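Local coordinates for protein pseudoperoxidase (PDB 5VIA) that binds heme b through two axial protein ligands in a peroxidase-family fold and is probably not a conventional peroxidase, at residues L33-I38 / H159-F164; E245-K250 / E254-Y259; E17-S22 / N74-T79; A199-A204 / K234-V239. One frame throughout, in Å; residues are numbered along the deposited sequence.

Contact 1 of 4, residues L33-I38 / H159-F164. With HEM (protoporphyrin IX containing Fe), chain B.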
loop_
_atom_site.group_PDB
_atom_site.type_symbol
_atom_site.label_atom_id
_atom_site.label_comp_id
_atom_site.label_asym_id
_atom_site.label_seq_id
_atom_site.Cartn_x
_atom_site.Cartn_y
_atom_site.Cartn_z
ATOM N N LEU A 33 -7.042 8.541 6.796
ATOM C CA LEU A 33 -7.488 7.179 6.490
ATOM C C LEU A 33 -7.465 6.853 5.002
ATOM O O LEU A 33 -7.666 5.699 4.607
ATOM C CB LEU A 33 -8.884 6.938 7.070
ATOM C CG LEU A 33 -8.941 7.030 8.595
ATOM C CD1 LEU A 33 -10.306 6.632 9.123
ATOM C CD2 LEU A 33 -7.852 6.151 9.199
ATOM N N ALA A 34 -7.224 7.855 4.167
ATOM C CA ALA A 34 -7.107 7.587 2.736
ATOM C C ALA A 34 -5.876 6.752 2.467
ATOM O O ALA A 34 -5.940 5.712 1.781
ATOM C CB ALA A 34 -7.057 8.876 1.950
ATOM N N ALA A 35 -4.734 7.191 2.990
ATOM C CA ALA A 35 -3.527 6.400 2.778
ATOM C C ALA A 35 -3.595 5.039 3.488
ATOM O O ALA A 35 -3.108 4.027 2.964
ATOM C CB ALA A 35 -2.290 7.179 3.181
ATOM N N THR A 36 -4.191 4.994 4.675
ATOM C CA THR A 36 -4.321 3.711 5.363
ATOM C C THR A 36 -5.207 2.738 4.553
ATOM O O THR A 36 -4.950 1.523 4.519
ATOM C CB THR A 36 -4.860 3.866 6.788
ATOM O OG1 THR A 36 -4.243 5.003 7.421
ATOM C CG2 THR A 36 -4.547 2.601 7.591
ATOM N N SER A 37 -6.230 3.269 3.882
ATOM C CA SER A 37 -7.083 2.430 3.049
ATOM C C SER A 37 -6.299 1.891 1.854
ATOM O O SER A 37 -6.548 0.776 1.397
ATOM C CB SER A 37 -8.317 3.198 2.578
ATOM O OG SER A 37 -9.039 3.726 3.687
ATOM N N ILE A 38 -5.345 2.674 1.357
ATOM C CA ILE A 38 -4.493 2.224 0.263
ATOM C C ILE A 38 -3.586 1.116 0.772
ATOM O O ILE A 38 -3.452 0.076 0.124
ATOM C CB ILE A 38 -3.630 3.364 -0.311
ATOM C CG1 ILE A 38 -4.517 4.406 -0.987
ATOM C CG2 ILE A 38 -2.575 2.810 -1.296
ATOM C CD1 ILE A 38 -3.759 5.648 -1.408
ATOM N N HIS A 159 4.282 4.925 -1.087
ATOM C CA HIS A 159 5.033 5.484 0.051
ATOM C C HIS A 159 5.196 7.002 -0.018
ATOM O O HIS A 159 5.756 7.627 0.897
ATOM C CB HIS A 159 6.394 4.814 0.150
ATOM C CG HIS A 159 6.342 3.451 0.760
ATOM N ND1 HIS A 159 7.444 2.627 0.840
ATOM C CD2 HIS A 159 5.321 2.772 1.332
ATOM C CE1 HIS A 159 7.107 1.503 1.441
ATOM N NE2 HIS A 159 5.826 1.565 1.742
ATOM N N SER A 160 4.708 7.607 -1.096
ATOM C CA SER A 160 4.745 9.058 -1.195
ATOM C C SER A 160 3.608 9.687 -0.380
ATOM O O SER A 160 3.587 10.899 -0.188
ATOM C CB SER A 160 4.671 9.490 -2.655
ATOM O OG SER A 160 3.402 9.173 -3.172
ATOM N N VAL A 161 2.682 8.862 0.119
ATOM C CA VAL A 161 1.614 9.352 1.003
ATOM C C VAL A 161 1.621 8.598 2.332
ATOM O O VAL A 161 2.341 7.605 2.490
ATOM C CB VAL A 161 0.212 9.198 0.366
ATOM C CG1 VAL A 161 0.079 10.062 -0.885
ATOM C CG2 VAL A 161 -0.075 7.739 0.044
ATOM N N GLY A 162 0.805 9.060 3.275
ATOM C CA GLY A 162 0.664 8.395 4.558
ATOM C C GLY A 162 1.755 8.735 5.551
ATOM O O GLY A 162 2.587 9.603 5.298
ATOM N N GLU A 163 1.752 8.055 6.692
ATOM C CA GLU A 163 2.774 8.283 7.701
ATOM C C GLU A 163 2.965 7.063 8.591
ATOM O O GLU A 163 2.263 6.057 8.455
ATOM C CB GLU A 163 2.413 9.501 8.557
ATOM C CG GLU A 163 1.004 9.477 9.087
ATOM C CD GLU A 163 0.617 10.780 9.750
ATOM O OE1 GLU A 163 1.173 11.120 10.809
ATOM O OE2 GLU A 163 -0.244 11.490 9.202
ATOM N N PHE A 164 3.903 7.182 9.525
ATOM C CA PHE A 164 4.224 6.113 10.463
ATOM C C PHE A 164 3.348 6.167 11.708
ATOM O O PHE A 164 2.972 7.251 12.164
ATOM C CB PHE A 164 5.710 6.205 10.836
ATOM C CG PHE A 164 6.626 5.705 9.755
ATOM C CD1 PHE A 164 6.705 6.359 8.526
ATOM C CD2 PHE A 164 7.388 4.560 9.951
ATOM C CE1 PHE A 164 7.539 5.886 7.515
ATOM C CE2 PHE A 164 8.221 4.078 8.935
ATOM C CZ PHE A 164 8.297 4.750 7.723
HETATM C CHA HEM B . 3.256 2.552 5.159
HETATM C CHB HEM B . 7.118 -0.369 4.601
HETATM C CHC HEM B . 4.980 -2.170 0.631
HETATM C CHD HEM B . 1.515 1.257 0.801
HETATM C C1A HEM B . 4.424 1.861 5.370
HETATM C C2A HEM B . 5.215 1.945 6.577
HETATM C C3A HEM B . 6.270 1.148 6.441
HETATM C C4A HEM B . 6.199 0.521 5.123
HETATM C CMA HEM B . 7.382 0.924 7.481
HETATM C CAA HEM B . 4.851 2.781 7.824
HETATM C CBA HEM B . 3.737 1.961 8.503
HETATM C CGA HEM B . 3.210 2.606 9.765
HETATM O O1A HEM B . 4.003 2.780 10.724
HETATM O O2A HEM B . 1.987 2.912 9.825
HETATM C C1B HEM B . 6.887 -1.148 3.485
HETATM C C2B HEM B . 7.751 -2.169 2.939
HETATM C C3B HEM B . 7.167 -2.695 1.852
HETATM C C4B HEM B . 5.908 -1.983 1.640
HETATM C CMB HEM B . 9.096 -2.592 3.548
HETATM C CAB HEM B . 7.801 -3.824 1.001
HETATM C CBB HEM B . 7.061 -4.688 0.297
HETATM C C1C HEM B . 3.868 -1.408 0.316
HETATM C C2C HEM B . 2.985 -1.582 -0.845
HETATM C C3C HEM B . 2.022 -0.623 -0.782
HETATM C C4C HEM B . 2.275 0.176 0.408
HETATM C CMC HEM B . 3.166 -2.702 -1.908
HETATM C CAC HEM B . 0.806 -0.301 -1.680
HETATM C CBC HEM B . 0.408 -1.085 -2.692
HETATM C C1D HEM B . 1.662 1.945 1.980
HETATM C C2D HEM B . 0.848 3.067 2.399
HETATM C C3D HEM B . 1.393 3.476 3.761
HETATM C C4D HEM B . 2.482 2.557 4.025
HETATM C CMD HEM B . -0.326 3.715 1.633
HETATM C CAD HEM B . 0.867 4.615 4.673
HETATM C CBD HEM B . -0.237 3.966 5.519
HETATM C CGD HEM B . -0.835 4.943 6.502
HETATM O O1D HEM B . -1.610 4.499 7.401
HETATM O O2D HEM B . -0.529 6.156 6.386
HETATM N NA HEM B . 5.056 0.985 4.493
HETATM N NB HEM B . 5.781 -1.052 2.668
HETATM N NC HEM B . 3.400 -0.318 1.057
HETATM N ND HEM B . 2.622 1.681 2.953
HETATM FE FE HEM B . 4.209 0.287 2.847
#

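Contact 2 of 4, residues E245-K250 / E254-Y259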
loop_
_atom_site.group_PDB
_atom_site.type_symbol
_atom_site.label_atom_id
_atom_site.label_comp_id
_atom_site.label_asym_id
_atom_site.label_seq_id
_atom_site.Cartn_x
_atom_site.Cartn_y
_atom_site.Cartn_z
ATOM N N GLU A 245 18.394 -0.553 -0.352
ATOM C CA GLU A 245 19.413 -1.451 -0.887
ATOM C C GLU A 245 19.093 -1.829 -2.328
ATOM O O GLU A 245 19.990 -2.135 -3.112
ATOM C CB GLU A 245 19.575 -2.693 -0.004
ATOM C CG GLU A 245 20.299 -2.417 1.319
ATOM C CD GLU A 245 21.698 -1.838 1.135
ATOM O OE1 GLU A 245 22.548 -2.491 0.490
ATOM O OE2 GLU A 245 21.956 -0.725 1.645
ATOM N N LEU A 246 17.813 -1.775 -2.678
ATOM C CA LEU A 246 17.378 -2.045 -4.044
ATOM C C LEU A 246 17.885 -0.990 -5.034
ATOM O O LEU A 246 18.031 -1.272 -6.224
ATOM C CB LEU A 246 15.858 -2.182 -4.090
ATOM C CG LEU A 246 15.380 -3.465 -3.406
ATOM C CD1 LEU A 246 13.878 -3.596 -3.436
ATOM C CD2 LEU A 246 16.021 -4.678 -4.059
ATOM N N LEU A 247 18.185 0.212 -4.536
ATOM C CA LEU A 247 18.815 1.255 -5.354
ATOM C C LEU A 247 20.198 0.842 -5.853
ATOM O O LEU A 247 20.762 1.490 -6.739
ATOM C CB LEU A 247 18.901 2.581 -4.586
ATOM C CG LEU A 247 17.546 3.210 -4.260
ATOM C CD1 LEU A 247 17.697 4.498 -3.483
ATOM C CD2 LEU A 247 16.765 3.449 -5.531
ATOM N N LYS A 248 20.742 -0.232 -5.282
ATOM C CA LYS A 248 22.040 -0.756 -5.695
ATOM C C LYS A 248 21.891 -1.785 -6.809
ATOM O O LYS A 248 22.839 -2.057 -7.546
ATOM C CB LYS A 248 22.768 -1.380 -4.505
ATOM C CG LYS A 248 23.332 -0.372 -3.521
ATOM C CD LYS A 248 23.437 -0.992 -2.137
ATOM C CE LYS A 248 24.455 -0.264 -1.278
ATOM N NZ LYS A 248 24.161 1.193 -1.202
ATOM N N ASN A 249 20.704 -2.368 -6.922
ATOM C CA ASN A 249 20.428 -3.267 -8.033
ATOM C C ASN A 249 20.223 -2.479 -9.324
ATOM O O ASN A 249 19.435 -1.532 -9.368
ATOM C CB ASN A 249 19.210 -4.139 -7.746
ATOM C CG ASN A 249 18.822 -4.995 -8.934
ATOM O OD1 ASN A 249 17.828 -4.723 -9.617
ATOM N ND2 ASN A 249 19.618 -6.032 -9.202
ATOM N N LYS A 250 20.933 -2.881 -10.372
ATOM C CA LYS A 250 20.951 -2.148 -11.633
ATOM C C LYS A 250 19.575 -1.929 -12.258
ATOM O O LYS A 250 19.222 -0.800 -12.603
ATOM C CB LYS A 250 21.878 -2.839 -12.634
ATOM C CG LYS A 250 21.771 -2.276 -14.041
ATOM C CD LYS A 250 22.699 -2.993 -15.014
ATOM C CE LYS A 250 22.267 -2.730 -16.443
ATOM N NZ LYS A 250 23.341 -3.078 -17.404
ATOM N N GLU A 254 17.397 1.639 -12.312
ATOM C CA GLU A 254 17.025 2.267 -13.579
ATOM C C GLU A 254 15.523 2.546 -13.662
ATOM O O GLU A 254 15.108 3.528 -14.267
ATOM C CB GLU A 254 17.501 1.453 -14.788
ATOM C CG GLU A 254 16.823 1.819 -16.128
ATOM C CD GLU A 254 17.107 3.249 -16.652
ATOM O OE1 GLU A 254 17.189 4.226 -15.865
ATOM O OE2 GLU A 254 17.230 3.397 -17.894
ATOM N N LEU A 255 14.710 1.700 -13.036
ATOM C CA LEU A 255 13.274 1.963 -12.976
ATOM C C LEU A 255 12.968 3.138 -12.031
ATOM O O LEU A 255 12.094 3.965 -12.317
ATOM C CB LEU A 255 12.504 0.703 -12.560
ATOM C CG LEU A 255 12.468 -0.405 -13.635
ATOM C CD1 LEU A 255 12.081 -1.770 -13.070
ATOM C CD2 LEU A 255 11.479 -0.012 -14.693
ATOM N N VAL A 256 13.693 3.218 -10.918
ATOM C CA VAL A 256 13.520 4.337 -9.985
ATOM C C VAL A 256 13.948 5.649 -10.657
ATOM O O VAL A 256 13.235 6.652 -10.594
ATOM C CB VAL A 256 14.309 4.110 -8.688
ATOM C CG1 VAL A 256 14.395 5.413 -7.872
ATOM C CG2 VAL A 256 13.647 3.018 -7.875
ATOM N N VAL A 257 15.098 5.625 -11.323
ATOM C CA VAL A 257 15.593 6.782 -12.062
ATOM C C VAL A 257 14.605 7.212 -13.155
ATOM O O VAL A 257 14.316 8.403 -13.324
ATOM C CB VAL A 257 16.971 6.481 -12.694
ATOM C CG1 VAL A 257 17.260 7.419 -13.860
ATOM C CG2 VAL A 257 18.065 6.585 -11.645
ATOM N N ARG A 258 14.093 6.230 -13.886
ATOM C CA ARG A 258 13.138 6.474 -14.960
ATOM C C ARG A 258 11.817 7.086 -14.472
ATOM O O ARG A 258 11.292 8.003 -15.109
ATOM C CB ARG A 258 12.876 5.160 -15.691
ATOM C CG ARG A 258 11.917 5.233 -16.841
ATOM C CD ARG A 258 12.216 4.106 -17.826
ATOM N NE ARG A 258 13.260 4.505 -18.764
ATOM C CZ ARG A 258 13.022 5.035 -19.960
ATOM N NH1 ARG A 258 11.771 5.215 -20.374
ATOM N NH2 ARG A 258 14.035 5.381 -20.741
ATOM N N TYR A 259 11.293 6.581 -13.354
ATOM C CA TYR A 259 10.021 7.046 -12.802
ATOM C C TYR A 259 10.184 8.430 -12.191
ATOM O O TYR A 259 9.238 9.212 -12.146
ATOM C CB TYR A 259 9.488 6.067 -11.745
ATOM C CG TYR A 259 8.984 4.727 -12.290
ATOM C CD1 TYR A 259 8.683 4.562 -13.638
ATOM C CD2 TYR A 259 8.801 3.640 -11.445
ATOM C CE1 TYR A 259 8.210 3.340 -14.127
ATOM C CE2 TYR A 259 8.326 2.413 -11.924
ATOM C CZ TYR A 259 8.038 2.275 -13.263
ATOM O OH TYR A 259 7.573 1.059 -13.741
#

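Contact 3 of 4, residues E17-S22 / N74-T79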
loop_
_atom_site.group_PDB
_atom_site.type_symbol
_atom_site.label_atom_id
_atom_site.label_comp_id
_atom_site.label_asym_id
_atom_site.label_seq_id
_atom_site.Cartn_x
_atom_site.Cartn_y
_atom_site.Cartn_z
ATOM N N GLU A 17 -18.765 4.050 -8.856
ATOM C CA GLU A 17 -18.402 5.431 -8.537
ATOM C C GLU A 17 -19.123 5.935 -7.293
ATOM O O GLU A 17 -18.626 6.833 -6.605
ATOM C CB GLU A 17 -18.700 6.372 -9.707
ATOM C CG GLU A 17 -18.547 5.751 -11.076
ATOM C CD GLU A 17 -19.803 5.031 -11.516
ATOM O OE1 GLU A 17 -20.913 5.535 -11.228
ATOM O OE2 GLU A 17 -19.676 3.957 -12.140
ATOM N N ASP A 18 -20.299 5.370 -7.017
ATOM C CA ASP A 18 -21.051 5.715 -5.810
ATOM C C ASP A 18 -20.291 5.257 -4.571
ATOM O O ASP A 18 -20.201 5.992 -3.586
ATOM C CB ASP A 18 -22.443 5.077 -5.828
ATOM C CG ASP A 18 -23.394 5.772 -6.782
ATOM O OD1 ASP A 18 -23.063 6.885 -7.240
ATOM O OD2 ASP A 18 -24.480 5.211 -7.060
ATOM N N VAL A 19 -19.743 4.044 -4.628
ATOM C CA VAL A 19 -18.980 3.506 -3.509
ATOM C C VAL A 19 -17.722 4.349 -3.316
ATOM O O VAL A 19 -17.400 4.758 -2.195
ATOM C CB VAL A 19 -18.595 2.024 -3.725
ATOM C CG1 VAL A 19 -17.926 1.462 -2.471
ATOM C CG2 VAL A 19 -19.829 1.206 -4.077
ATOM N N VAL A 20 -17.031 4.626 -4.418
ATOM C CA VAL A 20 -15.875 5.516 -4.389
ATOM C C VAL A 20 -16.219 6.895 -3.804
ATOM O O VAL A 20 -15.468 7.442 -2.997
ATOM C CB VAL A 20 -15.243 5.658 -5.795
ATOM C CG1 VAL A 20 -14.262 6.827 -5.837
ATOM C CG2 VAL A 20 -14.557 4.341 -6.208
ATOM N N ALA A 21 -17.365 7.451 -4.182
ATOM C CA ALA A 21 -17.737 8.775 -3.700
ATOM C C ALA A 21 -18.050 8.751 -2.204
ATOM O O ALA A 21 -17.706 9.684 -1.478
ATOM C CB ALA A 21 -18.908 9.309 -4.480
ATOM N N SER A 22 -18.705 7.680 -1.752
ATOM C CA SER A 22 -19.045 7.517 -0.341
ATOM C C SER A 22 -17.783 7.376 0.514
ATOM O O SER A 22 -17.704 7.929 1.603
ATOM C CB SER A 22 -19.959 6.305 -0.139
ATOM O OG SER A 22 -21.125 6.383 -0.943
ATOM N N ASN A 74 -16.906 -0.927 7.314
ATOM C CA ASN A 74 -18.191 -1.299 7.885
ATOM C C ASN A 74 -19.284 -0.323 7.464
ATOM O O ASN A 74 -20.425 -0.725 7.230
ATOM C CB ASN A 74 -18.119 -1.384 9.420
ATOM C CG ASN A 74 -17.208 -2.508 9.912
ATOM O OD1 ASN A 74 -16.962 -3.487 9.198
ATOM N ND2 ASN A 74 -16.702 -2.367 11.140
ATOM N N TYR A 75 -18.936 0.960 7.375
ATOM C CA TYR A 75 -19.895 1.962 6.918
ATOM C C TYR A 75 -20.270 1.714 5.465
ATOM O O TYR A 75 -21.448 1.722 5.115
ATOM C CB TYR A 75 -19.356 3.387 7.065
ATOM C CG TYR A 75 -20.306 4.417 6.493
ATOM C CD1 TYR A 75 -21.395 4.858 7.227
ATOM C CD2 TYR A 75 -20.120 4.936 5.216
ATOM C CE1 TYR A 75 -22.269 5.785 6.711
ATOM C CE2 TYR A 75 -20.998 5.867 4.691
ATOM C CZ TYR A 75 -22.065 6.286 5.445
ATOM O OH TYR A 75 -22.947 7.213 4.934
ATOM N N LEU A 76 -19.263 1.507 4.621
ATOM C CA LEU A 76 -19.502 1.257 3.202
ATOM C C LEU A 76 -20.339 -0.007 2.975
ATOM O O LEU A 76 -21.281 0.002 2.178
ATOM C CB LEU A 76 -18.185 1.196 2.436
ATOM C CG LEU A 76 -17.415 2.512 2.271
ATOM C CD1 LEU A 76 -16.089 2.280 1.575
ATOM C CD2 LEU A 76 -18.238 3.530 1.500
ATOM N N SER A 77 -20.016 -1.080 3.696
ATOM C CA SER A 77 -20.785 -2.322 3.610
ATOM C C SER A 77 -22.244 -2.190 4.062
ATOM O O SER A 77 -23.137 -2.786 3.454
ATOM C CB SER A 77 -20.088 -3.435 4.393
ATOM O OG SER A 77 -18.882 -3.810 3.752
ATOM N N SER A 78 -22.491 -1.432 5.129
ATOM C CA SER A 78 -23.863 -1.165 5.559
ATOM C C SER A 78 -24.597 -0.330 4.517
ATOM O O SER A 78 -25.760 -0.584 4.205
ATOM C CB SER A 78 -23.885 -0.439 6.905
ATOM O OG SER A 78 -23.546 -1.310 7.969
ATOM N N THR A 79 -23.896 0.666 3.987
ATOM C CA THR A 79 -24.414 1.544 2.944
ATOM C C THR A 79 -24.670 0.759 1.660
ATOM O O THR A 79 -25.692 0.951 0.992
ATOM C CB THR A 79 -23.415 2.683 2.649
ATOM O OG1 THR A 79 -23.164 3.425 3.851
ATOM C CG2 THR A 79 -23.960 3.617 1.585
#

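Contact 4 of 4, residues A199-A204 / K234-V239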
loop_
_atom_site.group_PDB
_atom_site.type_symbol
_atom_site.label_atom_id
_atom_site.label_comp_id
_atom_site.label_asym_id
_atom_site.label_seq_id
_atom_site.Cartn_x
_atom_site.Cartn_y
_atom_site.Cartn_z
ATOM N N ALA A 199 20.658 7.186 7.524
ATOM C CA ALA A 199 21.432 6.588 8.609
ATOM C C ALA A 199 20.533 5.630 9.383
ATOM O O ALA A 199 19.310 5.792 9.381
ATOM C CB ALA A 199 21.995 7.668 9.521
ATOM N N PRO A 200 21.129 4.607 10.015
ATOM C CA PRO A 200 20.361 3.648 10.820
ATOM C C PRO A 200 19.526 4.359 11.877
ATOM O O PRO A 200 20.012 5.303 12.486
ATOM C CB PRO A 200 21.450 2.816 11.501
ATOM C CG PRO A 200 22.586 2.851 10.551
ATOM C CD PRO A 200 22.541 4.206 9.878
ATOM N N LEU A 201 18.288 3.915 12.078
ATOM C CA LEU A 201 17.414 4.503 13.088
ATOM C C LEU A 201 17.097 3.469 14.154
ATOM O O LEU A 201 16.651 2.360 13.842
ATOM C CB LEU A 201 16.110 5.006 12.456
ATOM C CG LEU A 201 15.025 5.510 13.415
ATOM C CD1 LEU A 201 15.431 6.827 14.043
ATOM C CD2 LEU A 201 13.680 5.644 12.711
ATOM N N THR A 202 17.335 3.818 15.411
ATOM C CA THR A 202 16.956 2.935 16.501
ATOM C C THR A 202 15.546 3.284 16.928
ATOM O O THR A 202 15.271 4.424 17.294
ATOM C CB THR A 202 17.887 3.084 17.709
ATOM O OG1 THR A 202 19.198 2.627 17.362
ATOM C CG2 THR A 202 17.372 2.260 18.878
ATOM N N VAL A 203 14.641 2.317 16.872
ATOM C CA VAL A 203 13.303 2.544 17.392
ATOM C C VAL A 203 13.290 2.055 18.837
ATOM O O VAL A 203 13.434 0.861 19.095
ATOM C CB VAL A 203 12.223 1.846 16.535
ATOM C CG1 VAL A 203 10.841 2.123 17.082
ATOM C CG2 VAL A 203 12.310 2.321 15.093
ATOM N N ALA A 204 13.145 2.986 19.776
ATOM C CA ALA A 204 13.164 2.660 21.202
ATOM C C ALA A 204 11.820 2.144 21.693
ATOM O O ALA A 204 10.770 2.541 21.187
ATOM C CB ALA A 204 13.573 3.874 22.016
ATOM N N LYS A 234 13.058 20.672 10.734
ATOM C CA LYS A 234 13.339 19.373 10.106
ATOM C C LYS A 234 12.186 18.374 10.226
ATOM O O LYS A 234 11.557 18.253 11.282
ATOM C CB LYS A 234 14.623 18.741 10.668
ATOM C CG LYS A 234 15.893 19.545 10.419
ATOM C CD LYS A 234 17.129 18.823 10.957
ATOM C CE LYS A 234 17.050 18.569 12.463
ATOM N NZ LYS A 234 17.083 19.821 13.271
ATOM N N ARG A 235 11.929 17.665 9.128
ATOM C CA ARG A 235 10.962 16.572 9.078
ATOM C C ARG A 235 11.728 15.251 9.078
ATOM O O ARG A 235 12.713 15.098 8.351
ATOM C CB ARG A 235 10.129 16.666 7.790
ATOM C CG ARG A 235 9.443 18.006 7.579
ATOM C CD ARG A 235 8.026 17.998 8.131
ATOM N NE ARG A 235 7.134 17.186 7.297
ATOM C CZ ARG A 235 5.874 17.518 7.020
ATOM N NH1 ARG A 235 5.367 18.645 7.514
ATOM N NH2 ARG A 235 5.122 16.734 6.254
ATOM N N GLN A 236 11.281 14.295 9.883
ATOM C CA GLN A 236 11.944 13.005 9.950
ATOM C C GLN A 236 11.381 12.136 8.841
ATOM O O GLN A 236 10.166 11.929 8.760
ATOM C CB GLN A 236 11.728 12.357 11.328
ATOM C CG GLN A 236 12.280 10.932 11.471
ATOM C CD GLN A 236 12.039 10.353 12.853
ATOM O OE1 GLN A 236 11.051 10.681 13.513
ATOM N NE2 GLN A 236 12.963 9.515 13.315
ATOM N N CYS A 237 12.264 11.661 7.968
ATOM C CA CYS A 237 11.865 10.826 6.845
ATOM C C CYS A 237 12.512 9.459 6.992
ATOM O O CYS A 237 13.726 9.356 7.210
ATOM C CB CYS A 237 12.275 11.482 5.528
ATOM S SG CYS A 237 11.628 13.149 5.350
ATOM N N VAL A 238 11.696 8.416 6.876
ATOM C CA VAL A 238 12.088 7.075 7.297
ATOM C C VAL A 238 11.794 6.076 6.183
ATOM O O VAL A 238 10.714 6.109 5.593
ATOM C CB VAL A 238 11.338 6.668 8.589
ATOM C CG1 VAL A 238 11.751 5.290 9.037
ATOM C CG2 VAL A 238 11.604 7.684 9.717
ATOM N N VAL A 239 12.761 5.210 5.876
ATOM C CA VAL A 239 12.612 4.210 4.813
ATOM C C VAL A 239 13.307 2.919 5.246
ATOM O O VAL A 239 14.351 2.966 5.898
ATOM C CB VAL A 239 13.238 4.697 3.476
ATOM C CG1 VAL A 239 13.056 3.661 2.373
ATOM C CG2 VAL A 239 12.625 6.020 3.034
#

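Contact 1 of 4, residues L33-I38 / H159-F164
The heme is the flat group that Ala35 and Gly162 meet beside: its methyl CMD edge lies against helix 33-49, with Ala35 O at 3.1 Å from CMD and Ile38 CG2 also touching that methyl. His159 lies on one face, the proximal side of the heme-peroxidase fold, and Cys60 SG is the second axial ligand, on the other. His159 NE2 binds the iron at 2.3 Å, and its ring stands on edge against the porphyrin and stacks on His176. Its ND1 is hydrogen-bonded to Glu243 OE1, a pairing like the proximal histidine-aspartate pair of heme peroxidases, here with a glutamate, which would help hold the imidazole's rotation. Phe164 offers one ring face to the propionate arm that ends in O1A, whose CAA sits 3.6 Å above the plane over the centre of the ring.

Between the protein segments the contact is small and apolar. Ala35 CB presses on Gly162 CA at 3.5 Å, tighter than usual, and also touches Val161 CG2. Having no side chain, Gly162 lets the chain run close beside the O1D/O2D propionate, with phi at 82°. That carboxylate is held from both segments. Thr36, with OG1 anti to its carbonyl carbon (chi1 -41°), donates to O1D at 2.7 Å, though OG1 also has Asp32 O as a partner. Glu163 N donates to O2D at 3.0 Å with an N-H...O angle of 156°.

Contact 2 of 4, residues E245-K250 / E254-Y259
Leu247 reaches Val256 with one methyl. From CB the chain turns so that CG is anti to the carbonyl carbon (chi1 -65°), and the branch then sends CD2 across to the helix, where it sits equally close, 3.9 Å, to Val256 CG1 and CG2. The leucine methyl thus rests against the fork of the valine. The two side chains cross at about a right angle. Helix 186-194 packs on both, through Leu191 on Leu247 and through Tyr188 and Leu192 on Val256.

The contact straddles the start of helix 250-261, entered from a 3-10 turn at residues 246-248. Asn249 is the N-cap: its OD1 takes the backbone N of Trp252 and is also hydrogen-bonded to Thr251 OG1. One helical turn on, Glu254 N donates to Lys250 O at 3.1 Å with an angle of 161° at the hydrogen. Glu254 CB leans against the same oxygen at 3.6 Å, and Leu247 O is itself taken by Arg253 NE.

Contact 3 of 4, residues E17-S22 / N74-T79
Van der Waals contact centres on Leu76, whose CD2 methyl pushes into helix 16-29. It meets Ser22 CB at 3.7 Å and, one turn back along that helix, lies 4.0 Å from Val19 O. The side chain of Val19 adds a looser touch, CG1 to Leu76 CD2 at 4.5 Å. The CB of Leu76 already points toward helix 16-29, and with CG anti to the carbonyl carbon (chi1 -70°) the chain carries CD2 on to it.

This is a helix-helix interface joining helices 16-29 and 67-79 within the largely helical peroxidase fold, well away from the heme. Helix 85-99 covers it, with Leu91 on Val19 and Val88 on Leu76.

No hydrogen bond joins the two segments themselves; Ser22 OG is bonded to Tyr80 OH, just past the second. Within helix 67-79, Thr79 OG1 donates to Tyr75 O at 2.7 Å, coming from above the carbonyl plane. That same hydroxyl oxygen lies over one face of the Tyr75 ring, offset toward the rim, 3.3 Å above its plane.

Contact 4 of 4, residues A199-A204 / K234-V239
A small three-stranded antiparallel sheet carries this contact, where Leu201, next to Pro200 on one outer side, meets Gln236 and Val238 of strand 235-240 on the other. Strand 219-224 runs between them, so the segments share no backbone bond: Leu201 pairs with Leu219, and Cys237 with Val222. What joins them directly is side chains reaching over the middle strand, above Cys221, on which both Leu201 and Gln236 rest.

Leu201 supplies both methyls. Its CG is anti to the backbone N (chi1 173°), which extends the isobutyl group toward strand 235-240. CD1 lies 3.7 Å from Gln236 NE2, and CD2 is 4.0 Å from the same nitrogen. Gln236 comes from the opposite direction on a fully extended chain, so its amide nitrogen ends against the leucine branch. This is van der Waals contact, not a polar bond. Farther along the strand Val238 closes the group: it crosses Leu201 at about a right angle, with CG1 and CG2 both 4.2 Å from Leu201 CD2.

Val238 is the buried member of the three. Its neighbours include Phe164 and Ala174, and its side chain is about 6 Å from the heme, whereas Leu201 and Gln236 are partly exposed. Gln236 and Val238 show the same-face side chains of alternate residues that mark a beta strand, here in a three-stranded antiparallel sheet whose outer members meet over the middle one.

How the contacts relate
Contact 1 is the one built round the heme. Contact 4 adjoins it directly: Phe164 CZ packs on Val238 O at 3.5 Å, so the sheet lies against the loop that follows the proximal histidine. Contact 2 does not touch contact 1, but the side chain of its Val256 is about 11 Å from that of His159. On the other side of the chain's centre, contact 3 is some 38 Å from contact 2, centre to centre. It approaches contact 1 to about 8 Å between nearest atoms, and helix 33-49 packs on both helix 16-29 and helix 67-79, the pair that contact 3 joins.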